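Local coordinates for protein 1,3-alpha-isomaltosidase (Kribbella flavida DSM 17836, PDB 5X3I) that hydrolyses the alpha-1,3-glucosidic linkage of a cyclic tetrasaccharide derived from starch, releasing isomaltose inside the cell, at residues A[579-584]-A[625-629]; A[593-597]-A[608-612]. The protein carries 1 engineered substitution. All coordinates share one frame; numbering follows the deposited sequence.

Contact 1: residues A[579-584]-A[625-629]; sequences YLRAAA and LFRRF
Phe629 turns one face of its ring to Ala584, whose CB stands 3.8 Å from the ring centroid and 19° off the ring normal, a CH-pi contact. The other face of the same ring takes the carbonyl oxygen of Leu625, one turn back in its own helix and displaced toward the rim, so the phenyl group is wedged between a methyl and a peptide oxygen. With CG anti to the carbonyl carbon, the ring reaches across to the neighbouring helix, where Phe629 CE2 lies 3.7 Å from Leu580 O and 4.0 Å from Leu580 CD2. These are two almost parallel helices of the TIM-barrel domain, 576-586 and 622-650, with local axes 9.8 Å apart and only 8° out of line. Were this ring cut back to an alanine, a gap would probably open beside Ala584 CB and Leu580 CD2 would lose an apolar neighbour. Toward the N-terminal end, the rings of Tyr579 and Phe626 are nearly parallel, planes at 15°, but too far offset for a true stack; Tyr579 OH comes within 3.6 Å of Phe626 CE1. Ala583 CB fills in beside them, 3.7 Å from Phe626 CD1. Leu580 directs CD2 at Leu625 CB, 3.9 Å away, the two leucine side chains set roughly perpendicular.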
loop_
_atom_site.group_PDB
_atom_site.type_symbol
_atom_site.label_atom_id
_atom_site.label_comp_id
_atom_site.label_asym_id
_atom_site.label_seq_id
_atom_site.Cartn_x
_atom_site.Cartn_y
_atom_site.Cartn_z
ATOM N N TYR A 579 -14.756 17.975 -1.235
ATOM C CA TYR A 579 -15.100 17.178 -0.056
ATOM C C TYR A 579 -16.425 16.438 -0.259
ATOM O O TYR A 579 -16.501 15.232 -0.062
ATOM C CB TYR A 579 -15.165 18.072 1.179
ATOM C CG TYR A 579 -15.351 17.355 2.504
ATOM C CD1 TYR A 579 -14.333 16.584 3.053
ATOM C CD2 TYR A 579 -16.532 17.482 3.217
ATOM C CE1 TYR A 579 -14.498 15.949 4.277
ATOM C CE2 TYR A 579 -16.707 16.856 4.442
ATOM C CZ TYR A 579 -15.688 16.088 4.967
ATOM O OH TYR A 579 -15.863 15.469 6.186
ATOM N N LEU A 580 -17.448 17.159 -0.697
ATOM C CA LEU A 580 -18.778 16.573 -0.860
ATOM C C LEU A 580 -18.880 15.648 -2.069
ATOM O O LEU A 580 -19.613 14.673 -2.027
ATOM C CB LEU A 580 -19.837 17.675 -0.949
ATOM C CG LEU A 580 -20.073 18.385 0.389
ATOM C CD1 LEU A 580 -20.889 19.644 0.198
ATOM C CD2 LEU A 580 -20.751 17.440 1.380
ATOM N N ARG A 581 -18.152 15.945 -3.144
ATOM C CA ARG A 581 -18.076 14.995 -4.257
ATOM C C ARG A 581 -17.409 13.708 -3.775
ATOM O O ARG A 581 -17.863 12.619 -4.071
ATOM C CB ARG A 581 -17.298 15.570 -5.450
ATOM C CG ARG A 581 -17.956 16.754 -6.157
ATOM C CD ARG A 581 -19.384 16.468 -6.598
ATOM N NE ARG A 581 -19.829 17.424 -7.609
ATOM C CZ ARG A 581 -21.088 17.580 -7.995
ATOM N NH1 ARG A 581 -22.047 16.852 -7.443
ATOM N NH2 ARG A 581 -21.393 18.474 -8.923
ATOM N N ALA A 582 -16.318 13.856 -3.036
ATOM C CA ALA A 582 -15.610 12.705 -2.493
ATOM C C ALA A 582 -16.497 11.930 -1.529
ATOM O O ALA A 582 -16.611 10.718 -1.629
ATOM C CB ALA A 582 -14.340 13.142 -1.794
ATOM N N ALA A 583 -17.121 12.647 -0.599
ATOM C CA ALA A 583 -17.963 12.014 0.411
ATOM C C ALA A 583 -19.106 11.235 -0.231
ATOM O O ALA A 583 -19.389 10.114 0.171
ATOM C CB ALA A 583 -18.506 13.052 1.383
ATOM N N ALA A 584 -19.748 11.824 -1.236
ATOM C CA ALA A 584 -20.881 11.174 -1.881
ATOM C C ALA A 584 -20.485 9.876 -2.570
ATOM O O ALA A 584 -21.153 8.862 -2.406
ATOM C CB ALA A 584 -21.537 12.106 -2.869
ATOM N N LEU A 625 -25.314 17.918 4.068
ATOM C CA LEU A 625 -25.190 16.989 2.961
ATOM C C LEU A 625 -24.341 15.776 3.350
ATOM O O LEU A 625 -24.673 14.654 2.995
ATOM C CB LEU A 625 -24.612 17.682 1.731
ATOM C CG LEU A 625 -25.540 18.693 1.053
ATOM C CD1 LEU A 625 -24.942 19.155 -0.272
ATOM C CD2 LEU A 625 -26.916 18.104 0.839
ATOM N N PHE A 626 -23.261 15.999 4.092
ATOM C CA PHE A 626 -22.465 14.877 4.567
ATOM C C PHE A 626 -23.338 13.970 5.431
ATOM O O PHE A 626 -23.303 12.762 5.281
ATOM C CB PHE A 626 -21.241 15.341 5.350
ATOM C CG PHE A 626 -20.276 14.236 5.672
ATOM C CD1 PHE A 626 -19.149 14.030 4.882
ATOM C CD2 PHE A 626 -20.485 13.399 6.761
ATOM C CE1 PHE A 626 -18.249 13.021 5.166
ATOM C CE2 PHE A 626 -19.588 12.383 7.058
ATOM C CZ PHE A 626 -18.462 12.188 6.256
ATOM N N ARG A 627 -24.132 14.573 6.314
ATOM C CA ARG A 627 -25.061 13.823 7.159
ATOM C C ARG A 627 -25.987 12.955 6.315
ATOM O O ARG A 627 -26.190 11.786 6.629
ATOM C CB ARG A 627 -25.875 14.769 8.052
ATOM C CG ARG A 627 -26.799 14.067 9.047
ATOM C CD ARG A 627 -27.239 15.025 10.180
ATOM N NE ARG A 627 -27.762 16.274 9.647
ATOM C CZ ARG A 627 -27.500 17.486 10.121
ATOM N NH1 ARG A 627 -26.727 17.655 11.182
ATOM N NH2 ARG A 627 -28.033 18.541 9.528
ATOM N N ARG A 628 -26.535 13.515 5.242
ATOM C CA ARG A 628 -27.373 12.730 4.333
ATOM C C ARG A 628 -26.628 11.525 3.778
ATOM O O ARG A 628 -27.149 10.418 3.763
ATOM C CB ARG A 628 -27.886 13.575 3.172
ATOM C CG ARG A 628 -28.992 14.534 3.525
ATOM C CD ARG A 628 -29.818 14.848 2.285
ATOM N NE ARG A 628 -30.124 16.268 2.158
ATOM C CZ ARG A 628 -30.588 16.829 1.046
ATOM N NH1 ARG A 628 -30.795 16.087 -0.036
ATOM N NH2 ARG A 628 -30.837 18.130 1.013
ATOM N N PHE A 629 -25.402 11.748 3.325
ATOM C CA PHE A 629 -24.598 10.669 2.768
ATOM C C PHE A 629 -24.346 9.594 3.818
ATOM O O PHE A 629 -24.510 8.412 3.551
ATOM C CB PHE A 629 -23.268 11.206 2.226
ATOM C CG PHE A 629 -23.426 12.231 1.130
ATOM C CD1 PHE A 629 -24.465 12.149 0.230
ATOM C CD2 PHE A 629 -22.534 13.272 1.008
ATOM C CE1 PHE A 629 -24.609 13.088 -0.766
ATOM C CE2 PHE A 629 -22.677 14.211 0.009
ATOM C CZ PHE A 629 -23.714 14.113 -0.875
#

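Contact 2: residues A[593-597]-A[608-612]; sequences QYHSE and RTPWH
At the C-terminal end of strand 591-593, the last strand of the TIM barrel, the chain runs into a loop that packs on the start of helix 610-617. Residues 593-597 and 608-612 meet here close to the active site: the side chain of His595 is about 6 Å from that of Asp536, the inferred proton donor. Tyr594 carries much of the contact. Its chi1 of 68° sets CG between the backbone N and the carbonyl carbon, and the ring lies against the backbone leading into the helix. Arg608 O sits over one face, offset toward the rim, 3.7 Å from Tyr594 CD1, and Thr609 CA makes a CH-pi contact over the ring, 4.2 Å from its centroid. Farther out, the methyl CG2 of Thr609 touches Tyr594 OH at 3.5 Å, a hydroxyl that bonds to His321. Thr609 itself is the N-cap: its OG1 accepts from His612 N at 3.2 Å. Arg608, bent at chi2, lays its aliphatic part along the loop, with CG 3.3 Å from His595 O and CD against Ser596 CB. NH1 of Arg608 bonds to the carbonyl oxygen of Arg606, NH2 to Ser539 OG and Gly571 O, and NE to Gly568 O. A water joins the two segments, 2.9 Å from Ser596 OG and accepting from Arg608 N at 2.9 Å. With no direct hydrogen bond between them, the segments are held by van der Waals packing, the CH-pi contact and this water, while the outward bonds of Arg608 tie the turn just before the helix to neighbouring loops.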
loop_
_atom_site.group_PDB
_atom_site.type_symbol
_atom_site.label_atom_id
_atom_site.label_comp_id
_atom_site.label_asym_id
_atom_site.label_seq_id
_atom_site.Cartn_x
_atom_site.Cartn_y
_atom_site.Cartn_z
ATOM N N GLN A 593 -14.306 6.385 4.803
ATOM C CA GLN A 593 -13.416 6.860 5.858
ATOM C C GLN A 593 -12.866 8.250 5.560
ATOM O O GLN A 593 -12.467 8.527 4.426
ATOM C CB GLN A 593 -12.249 5.875 6.043
ATOM C CG GLN A 593 -11.258 6.247 7.146
ATOM C CD GLN A 593 -9.839 6.559 6.648
ATOM O OE1 GLN A 593 -8.872 6.349 7.369
ATOM N NE2 GLN A 593 -9.722 7.083 5.432
ATOM N N TYR A 594 -12.788 9.106 6.573
ATOM C CA TYR A 594 -12.043 10.347 6.431
ATOM C C TYR A 594 -10.868 10.339 7.397
ATOM O O TYR A 594 -10.883 9.631 8.398
ATOM C CB TYR A 594 -12.927 11.586 6.650
ATOM C CG TYR A 594 -13.460 11.826 8.062
ATOM C CD1 TYR A 594 -12.646 12.338 9.059
ATOM C CD2 TYR A 594 -14.797 11.606 8.367
ATOM C CE1 TYR A 594 -13.134 12.582 10.335
ATOM C CE2 TYR A 594 -15.299 11.847 9.656
ATOM C CZ TYR A 594 -14.459 12.341 10.626
ATOM O OH TYR A 594 -14.927 12.584 11.888
ATOM N N HIS A 595 -9.848 11.126 7.074
ATOM C CA HIS A 595 -8.599 11.132 7.823
ATOM C C HIS A 595 -7.843 12.437 7.584
ATOM O O HIS A 595 -8.098 13.131 6.606
ATOM C CB HIS A 595 -7.756 9.919 7.417
ATOM C CG HIS A 595 -6.470 9.782 8.172
ATOM N ND1 HIS A 595 -6.380 9.959 9.532
ATOM C CD2 HIS A 595 -5.222 9.470 7.749
ATOM C CE1 HIS A 595 -5.131 9.769 9.917
ATOM N NE2 HIS A 595 -4.409 9.468 8.853
ATOM N N SER A 596 -6.925 12.775 8.480
ATOM C CA SER A 596 -6.125 13.980 8.322
ATOM C C SER A 596 -4.711 13.786 8.862
ATOM O O SER A 596 -4.506 13.144 9.889
ATOM C CB SER A 596 -6.802 15.175 9.014
ATOM O OG SER A 596 -6.769 15.055 10.419
ATOM N N GLU A 597 -3.744 14.358 8.147
ATOM C CA GLU A 597 -2.320 14.223 8.450
ATOM C C GLU A 597 -1.893 15.062 9.648
ATOM O O GLU A 597 -2.490 16.095 9.922
ATOM C CB GLU A 597 -1.498 14.632 7.214
ATOM C CG GLU A 597 -0.009 14.338 7.285
ATOM C CD GLU A 597 0.710 14.636 5.967
ATOM O OE1 GLU A 597 0.443 15.681 5.343
ATOM O OE2 GLU A 597 1.535 13.811 5.561
ATOM N N ARG A 608 -10.254 16.732 8.801
ATOM C CA ARG A 608 -11.166 16.437 7.702
ATOM C C ARG A 608 -12.605 16.149 8.170
ATOM O O ARG A 608 -13.382 15.551 7.427
ATOM C CB ARG A 608 -10.634 15.292 6.850
ATOM C CG ARG A 608 -9.845 15.770 5.614
ATOM C CD ARG A 608 -8.633 16.646 5.973
ATOM N NE ARG A 608 -7.791 16.886 4.800
ATOM C CZ ARG A 608 -6.802 17.774 4.732
ATOM N NH1 ARG A 608 -6.505 18.537 5.773
ATOM N NH2 ARG A 608 -6.109 17.906 3.606
ATOM N N THR A 609 -12.904 16.402 9.442
ATOM C CA THR A 609 -14.289 16.274 9.914
ATOM C C THR A 609 -15.252 17.150 9.096
ATOM O O THR A 609 -14.882 18.209 8.617
ATOM C CB THR A 609 -14.424 16.640 11.408
ATOM O OG1 THR A 609 -14.111 18.025 11.605
ATOM C CG2 THR A 609 -13.514 15.765 12.258
ATOM N N PRO A 610 -16.491 16.694 8.918
ATOM C CA PRO A 610 -17.459 17.477 8.138
ATOM C C PRO A 610 -17.642 18.890 8.689
ATOM O O PRO A 610 -17.748 19.837 7.915
ATOM C CB PRO A 610 -18.756 16.674 8.272
ATOM C CG PRO A 610 -18.333 15.307 8.610
ATOM C CD PRO A 610 -17.058 15.422 9.389
ATOM N N TRP A 611 -17.654 19.035 10.008
ATOM C CA TRP A 611 -17.896 20.338 10.598
ATOM C C TRP A 611 -16.687 21.251 10.496
ATOM O O TRP A 611 -16.845 22.458 10.349
ATOM C CB TRP A 611 -18.329 20.212 12.062
ATOM C CG TRP A 611 -17.383 19.471 12.952
ATOM C CD1 TRP A 611 -16.383 20.001 13.703
ATOM C CD2 TRP A 611 -17.373 18.062 13.208
ATOM N NE1 TRP A 611 -15.744 19.013 14.407
ATOM C CE2 TRP A 611 -16.332 17.812 14.115
ATOM C CE3 TRP A 611 -18.143 16.991 12.753
ATOM C CZ2 TRP A 611 -16.038 16.535 14.573
ATOM C CZ3 TRP A 611 -17.846 15.724 13.203
ATOM C CH2 TRP A 611 -16.807 15.506 14.108
ATOM N N HIS A 612 -15.481 20.698 10.582
ATOM C CA HIS A 612 -14.314 21.555 10.418
ATOM C C HIS A 612 -14.187 22.027 8.977
ATOM O O HIS A 612 -13.750 23.144 8.720
ATOM C CB HIS A 612 -13.026 20.869 10.835
ATOM C CG HIS A 612 -11.844 21.780 10.792
ATOM N ND1 HIS A 612 -11.739 22.890 11.599
ATOM C CD2 HIS A 612 -10.739 21.775 10.012
ATOM C CE1 HIS A 612 -10.610 23.520 11.331
ATOM N NE2 HIS A 612 -9.982 22.862 10.376
HETATM O O HOH W 1 -9.594 14.675 10.727
#

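The centres of the two contacts lie about 12 Å apart, on the same side of the chain's centre and within the TIM-barrel domain. Along the chain the order is 579-584, 593-597, 608-612, 625-629, so contact 2 falls wholly between the halves of contact 1: helix 576-586 leads to strand 591-593, the loop, helix 610-617 and then helix 622-650. The two also touch directly. Tyr579 OH probably hydrogen-bonds Arg608 O at 2.8 Å, and Phe626 CD2 packs on Pro610 CG at 3.4 Å. The aromatic end of the helix pair thus abuts the N-terminus of helix 610-617, connecting the outer helical layer with the loop beside the catalytic pocket.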